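Local structure of uncharacterized protein (Listeria monocytogenes, 3MAB) at residues Glu8-Leu20 with Glu54-Trp67. The protein is of unknown function but carries a TfoX C-terminal domain of the helix-hairpin-helix clan, a group with many nucleic-acid-binding members. The protein carries 2 engineered substitutions. Sequence-based numbering, arbitrary orientation.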
loop_
_atom_site.group_PDB
_atom_site.type_symbol
_atom_site.label_atom_id
_atom_site.label_comp_id
_atom_site.label_asym_id
_atom_site.label_seq_id
_atom_site.Cartn_x
_atom_site.Cartn_y
_atom_site.Cartn_z
ATOM N N GLU B 8 -5.974 3.280 -6.299
ATOM C CA GLU B 8 -5.142 2.113 -6.633
ATOM C C GLU B 8 -3.926 1.964 -5.697
ATOM O O GLU B 8 -3.226 0.954 -5.756
ATOM C CB GLU B 8 -4.635 2.157 -8.061
ATOM C CG GLU B 8 -5.766 2.032 -9.087
ATOM C CD GLU B 8 -5.322 2.284 -10.516
ATOM O OE1 GLU B 8 -4.751 3.364 -10.772
ATOM O OE2 GLU B 8 -5.617 1.439 -11.414
ATOM N N LEU B 9 -3.681 2.962 -4.870
ATOM C CA LEU B 9 -2.599 2.857 -3.881
ATOM C C LEU B 9 -3.001 2.001 -2.701
ATOM O O LEU B 9 -4.190 1.925 -2.326
ATOM C CB LEU B 9 -2.231 4.201 -3.335
ATOM C CG LEU B 9 -1.825 5.253 -4.347
ATOM C CD1 LEU B 9 -1.515 6.547 -3.626
ATOM C CD2 LEU B 9 -0.686 4.867 -5.318
ATOM N N PRO B 10 -2.006 1.340 -2.071
ATOM C CA PRO B 10 -2.351 0.530 -0.880
ATOM C C PRO B 10 -3.109 1.356 0.178
ATOM O O PRO B 10 -2.747 2.530 0.425
ATOM C CB PRO B 10 -0.991 0.073 -0.341
ATOM C CG PRO B 10 -0.007 0.478 -1.367
ATOM C CD PRO B 10 -0.561 1.385 -2.330
ATOM N N ASN B 11 -4.111 0.758 0.821
ATOM C CA ASN B 11 -4.903 1.315 1.918
ATOM C C ASN B 11 -5.883 2.406 1.591
ATOM O O ASN B 11 -6.578 2.843 2.502
ATOM C CB ASN B 11 -3.970 1.833 3.040
ATOM C CG ASN B 11 -2.783 0.934 3.259
ATOM O OD1 ASN B 11 -2.953 -0.224 3.608
ATOM N ND2 ASN B 11 -1.575 1.451 3.012
ATOM N N ILE B 12 -5.905 2.894 0.362
ATOM C CA ILE B 12 -6.801 3.994 -0.001
ATOM C C ILE B 12 -8.091 3.494 -0.597
ATOM O O ILE B 12 -8.083 3.107 -1.752
ATOM C CB ILE B 12 -6.108 5.020 -0.926
ATOM C CG1 ILE B 12 -4.808 5.470 -0.278
ATOM C CG2 ILE B 12 -7.079 6.220 -1.149
ATOM C CD1 ILE B 12 -4.145 6.689 -0.875
ATOM N N GLY B 13 -9.167 3.505 0.206
ATOM C CA GLY B 13 -10.510 3.184 -0.257
ATOM C C GLY B 13 -11.150 4.336 -0.976
ATOM O O GLY B 13 -10.609 5.426 -1.051
ATOM N N LYS B 14 -12.359 4.105 -1.474
ATOM C CA LYS B 14 -12.943 5.100 -2.361
ATOM C C LYS B 14 -13.264 6.367 -1.558
ATOM O O LYS B 14 -13.057 7.471 -2.032
ATOM C CB LYS B 14 -14.153 4.524 -3.108
ATOM C CG LYS B 14 -13.780 3.423 -4.109
ATOM C CD LYS B 14 -13.331 2.120 -3.437
ATOM C CE LYS B 14 -13.546 0.897 -4.307
ATOM N NZ LYS B 14 -13.416 -0.365 -3.509
ATOM N N VAL B 15 -13.720 6.229 -0.341
ATOM C CA VAL B 15 -14.071 7.350 0.466
ATOM C C VAL B 15 -12.859 8.190 0.913
ATOM O O VAL B 15 -12.851 9.433 0.904
ATOM C CB VAL B 15 -14.944 6.832 1.615
ATOM C CG1 VAL B 15 -15.124 7.890 2.633
ATOM C CG2 VAL B 15 -16.318 6.274 1.045
ATOM N N LEU B 16 -11.793 7.530 1.297
ATOM C CA LEU B 16 -10.560 8.262 1.578
ATOM C C LEU B 16 -10.010 8.974 0.315
ATOM O O LEU B 16 -9.516 10.089 0.419
ATOM C CB LEU B 16 -9.507 7.326 2.174
ATOM C CG LEU B 16 -8.167 7.903 2.582
ATOM C CD1 LEU B 16 -8.309 9.159 3.503
ATOM C CD2 LEU B 16 -7.297 6.850 3.269
ATOM N N GLU B 17 -10.105 8.330 -0.862
ATOM C CA GLU B 17 -9.734 8.982 -2.117
ATOM C C GLU B 17 -10.583 10.268 -2.238
ATOM O O GLU B 17 -10.057 11.293 -2.582
ATOM C CB GLU B 17 -9.958 8.068 -3.337
ATOM C CG GLU B 17 -9.858 8.817 -4.717
ATOM C CD GLU B 17 -9.961 7.896 -5.896
ATOM O OE1 GLU B 17 -11.038 7.350 -6.109
ATOM O OE2 GLU B 17 -8.928 7.651 -6.547
ATOM N N GLN B 18 -11.903 10.198 -2.023
ATOM C CA GLN B 18 -12.780 11.366 -2.154
ATOM C C GLN B 18 -12.365 12.428 -1.149
ATOM O O GLN B 18 -12.350 13.602 -1.457
ATOM C CB GLN B 18 -14.245 10.984 -1.956
ATOM C CG GLN B 18 -14.766 10.162 -3.045
ATOM C CD GLN B 18 -16.110 9.523 -2.752
ATOM O OE1 GLN B 18 -16.479 9.235 -1.583
ATOM N NE2 GLN B 18 -16.848 9.260 -3.817
ATOM N N ASP B 19 -12.037 12.017 0.067
ATOM C CA ASP B 19 -11.622 13.008 1.109
ATOM C C ASP B 19 -10.314 13.710 0.724
ATOM O O ASP B 19 -10.188 14.924 0.880
ATOM C CB ASP B 19 -11.472 12.339 2.489
ATOM C CG ASP B 19 -12.825 11.894 3.065
ATOM O OD1 ASP B 19 -13.900 12.399 2.640
ATOM O OD2 ASP B 19 -12.782 11.026 3.976
ATOM N N LEU B 20 -9.383 12.931 0.162
ATOM C CA LEU B 20 -8.146 13.507 -0.292
ATOM C C LEU B 20 -8.424 14.558 -1.402
ATOM O O LEU B 20 -7.908 15.644 -1.361
ATOM C CB LEU B 20 -7.196 12.445 -0.775
ATOM C CG LEU B 20 -6.454 11.665 0.308
ATOM C CD1 LEU B 20 -5.829 10.440 -0.362
ATOM C CD2 LEU B 20 -5.388 12.506 1.024
ATOM N N GLU B 54 -6.888 6.306 9.273
ATOM C CA GLU B 54 -6.647 7.045 8.052
ATOM C C GLU B 54 -5.151 7.490 7.957
ATOM O O GLU B 54 -4.539 7.477 6.884
ATOM C CB GLU B 54 -7.526 8.289 7.936
ATOM C CG GLU B 54 -8.903 8.091 7.457
ATOM C CD GLU B 54 -9.896 7.862 8.547
ATOM O OE1 GLU B 54 -11.082 7.895 8.207
ATOM O OE2 GLU B 54 -9.522 7.664 9.714
ATOM N N LEU B 55 -4.545 7.896 9.076
ATOM C CA LEU B 55 -3.132 8.289 9.064
ATOM C C LEU B 55 -2.198 7.168 8.698
ATOM O O LEU B 55 -1.312 7.312 7.878
ATOM C CB LEU B 55 -2.770 8.884 10.438
ATOM C CG LEU B 55 -1.368 9.418 10.627
ATOM C CD1 LEU B 55 -0.984 10.457 9.549
ATOM C CD2 LEU B 55 -1.218 10.000 11.991
ATOM N N TYR B 56 -2.385 6.014 9.315
ATOM C CA TYR B 56 -1.656 4.830 8.909
ATOM C C TYR B 56 -1.858 4.513 7.442
ATOM O O TYR B 56 -0.873 4.165 6.747
ATOM C CB TYR B 56 -2.075 3.627 9.764
ATOM C CG TYR B 56 -1.497 3.482 11.168
ATOM C CD1 TYR B 56 -0.423 4.215 11.607
ATOM C CD2 TYR B 56 -2.007 2.517 12.008
ATOM C CE1 TYR B 56 0.086 4.068 12.919
ATOM C CE2 TYR B 56 -1.485 2.380 13.331
ATOM C CZ TYR B 56 -0.446 3.143 13.715
ATOM O OH TYR B 56 0.030 2.928 14.990
ATOM N N ALA B 57 -3.100 4.579 6.952
ATOM C CA ALA B 57 -3.388 4.301 5.546
ATOM C C ALA B 57 -2.628 5.199 4.613
ATOM O O ALA B 57 -2.053 4.758 3.620
ATOM C CB ALA B 57 -4.901 4.426 5.271
ATOM N N LEU B 58 -2.571 6.475 4.953
ATOM C CA LEU B 58 -1.914 7.466 4.151
ATOM C C LEU B 58 -0.402 7.239 4.122
ATOM O O LEU B 58 0.228 7.325 3.069
ATOM C CB LEU B 58 -2.221 8.880 4.632
ATOM C CG LEU B 58 -3.636 9.309 4.408
ATOM C CD1 LEU B 58 -3.900 10.610 5.142
ATOM C CD2 LEU B 58 -3.965 9.543 2.955
ATOM N N GLU B 59 0.213 6.931 5.278
ATOM C CA GLU B 59 1.654 6.672 5.291
ATOM C C GLU B 59 1.981 5.418 4.541
ATOM O O GLU B 59 2.960 5.367 3.792
ATOM C CB GLU B 59 2.203 6.585 6.726
ATOM C CG GLU B 59 3.677 6.343 6.856
ATOM C CD GLU B 59 4.548 7.441 6.285
ATOM O OE1 GLU B 59 4.084 8.594 6.244
ATOM O OE2 GLU B 59 5.728 7.192 5.941
ATOM N N GLY B 60 1.163 4.375 4.706
ATOM C CA GLY B 60 1.359 3.154 3.960
ATOM C C GLY B 60 1.228 3.440 2.452
ATOM O O GLY B 60 2.032 2.963 1.659
ATOM N N ALA B 61 0.272 4.243 2.064
ATOM C CA ALA B 61 0.143 4.614 0.638
ATOM C C ALA B 61 1.408 5.287 0.102
ATOM O O ALA B 61 1.910 4.926 -0.978
ATOM C CB ALA B 61 -1.097 5.494 0.421
ATOM N N VAL B 62 1.923 6.243 0.860
ATOM C CA VAL B 62 3.149 6.958 0.513
ATOM C C VAL B 62 4.326 6.009 0.345
ATOM O O VAL B 62 5.134 6.137 -0.604
ATOM C CB VAL B 62 3.449 8.074 1.545
ATOM C CG1 VAL B 62 4.856 8.668 1.347
ATOM C CG2 VAL B 62 2.340 9.196 1.477
ATOM N N GLN B 63 4.415 5.029 1.236
ATOM C CA GLN B 63 5.499 4.049 1.215
ATOM C C GLN B 63 5.267 2.935 0.265
ATOM O O GLN B 63 6.156 2.096 0.067
ATOM C CB GLN B 63 5.752 3.492 2.630
ATOM C CG GLN B 63 6.341 4.517 3.513
ATOM C CD GLN B 63 6.920 3.926 4.777
ATOM O OE1 GLN B 63 7.412 2.778 4.740
ATOM N NE2 GLN B 63 6.898 4.665 5.876
ATOM N N GLY B 64 4.083 2.848 -0.341
ATOM C CA GLY B 64 3.770 1.734 -1.207
ATOM C C GLY B 64 3.566 0.370 -0.559
ATOM O O GLY B 64 3.811 -0.687 -1.173
ATOM N N ILE B 65 3.024 0.367 0.657
ATOM C CA ILE B 65 2.817 -0.860 1.425
ATOM C C ILE B 65 1.497 -0.882 2.165
ATOM O O ILE B 65 1.019 0.184 2.537
ATOM C CB ILE B 65 3.959 -1.126 2.441
ATOM C CG1 ILE B 65 4.020 -0.051 3.504
ATOM C CG2 ILE B 65 5.313 -1.228 1.745
ATOM C CD1 ILE B 65 5.066 -0.322 4.643
ATOM N N ARG B 66 0.929 -2.066 2.441
ATOM C CA ARG B 66 -0.193 -2.155 3.362
ATOM C C ARG B 66 0.274 -1.593 4.691
ATOM O O ARG B 66 1.415 -1.809 5.094
ATOM C CB ARG B 66 -0.838 -3.553 3.487
ATOM C CG ARG B 66 0.006 -4.623 4.093
ATOM C CD ARG B 66 -0.744 -5.948 3.854
ATOM N NE ARG B 66 -0.169 -7.076 4.550
ATOM C CZ ARG B 66 0.908 -7.743 4.155
ATOM N NH1 ARG B 66 1.585 -7.375 3.078
ATOM N NH2 ARG B 66 1.337 -8.773 4.870
ATOM N N TRP B 67 -0.597 -0.843 5.355
ATOM C CA TRP B 67 -0.217 -0.144 6.565
ATOM C C TRP B 67 0.220 -1.125 7.630
ATOM O O TRP B 67 1.001 -0.766 8.482
ATOM C CB TRP B 67 -1.344 0.792 7.144
ATOM C CG TRP B 67 -2.593 0.047 7.517
ATOM C CD1 TRP B 67 -3.700 -0.172 6.735
ATOM C CD2 TRP B 67 -2.844 -0.613 8.742
ATOM N NE1 TRP B 67 -4.603 -0.988 7.382
ATOM C CE2 TRP B 67 -4.105 -1.267 8.627
ATOM C CE3 TRP B 67 -2.120 -0.752 9.937
ATOM C CZ2 TRP B 67 -4.669 -2.005 9.670
ATOM C CZ3 TRP B 67 -2.678 -1.499 10.974
ATOM C CH2 TRP B 67 -3.951 -2.117 10.831
#
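In this all-helical TfoX C-terminal domain, the type II turn Leu-9 to Ile-12, just ahead of helix 14-22, docks against the C-terminal half of helix 52-63 and illustrates how one side-chain amide can join a turn to a helix and the chain that follows. Asn-11 touches Ala-57 with its CB and, with CG anti to its own carbonyl carbon (chi1 -39°), extends its amide between that helix and the chain leaving it. ND2 donates to Ile-65 O at 2.9 Å, nearly in the amide plane, and more weakly to Ala-57 O. OD1 accepts from Trp-67 N at 3.0 Å, the donor tilted 32° from the carbonyl plane. OD1 also lies 3.2 Å from Trp-67 CD1, amide and indole planes 56° apart. The amide lies over the bare backbone of Gly-60, ND2 3.5 Å from Gly-60 C. Gly-64, just past the helix at positive phi, completes a Schellman motif, and the Pro-10 ring rests on the Gly-64 to Ile-65 backbone. Ala-61 CB meets Ile-12 CD1 at 3.5 Å, while Leu-16 CD2 reaches Ala-57 CB and Leu-20 CD2 passes Leu-58 CD2. The Arg-66 guanidinium forms a salt bridge with Asp-19 of the second subunit. With OD1 accepting and ND2 donating, Asn-11 has its amide orientation defined and ties the post-helical backbone to the turn.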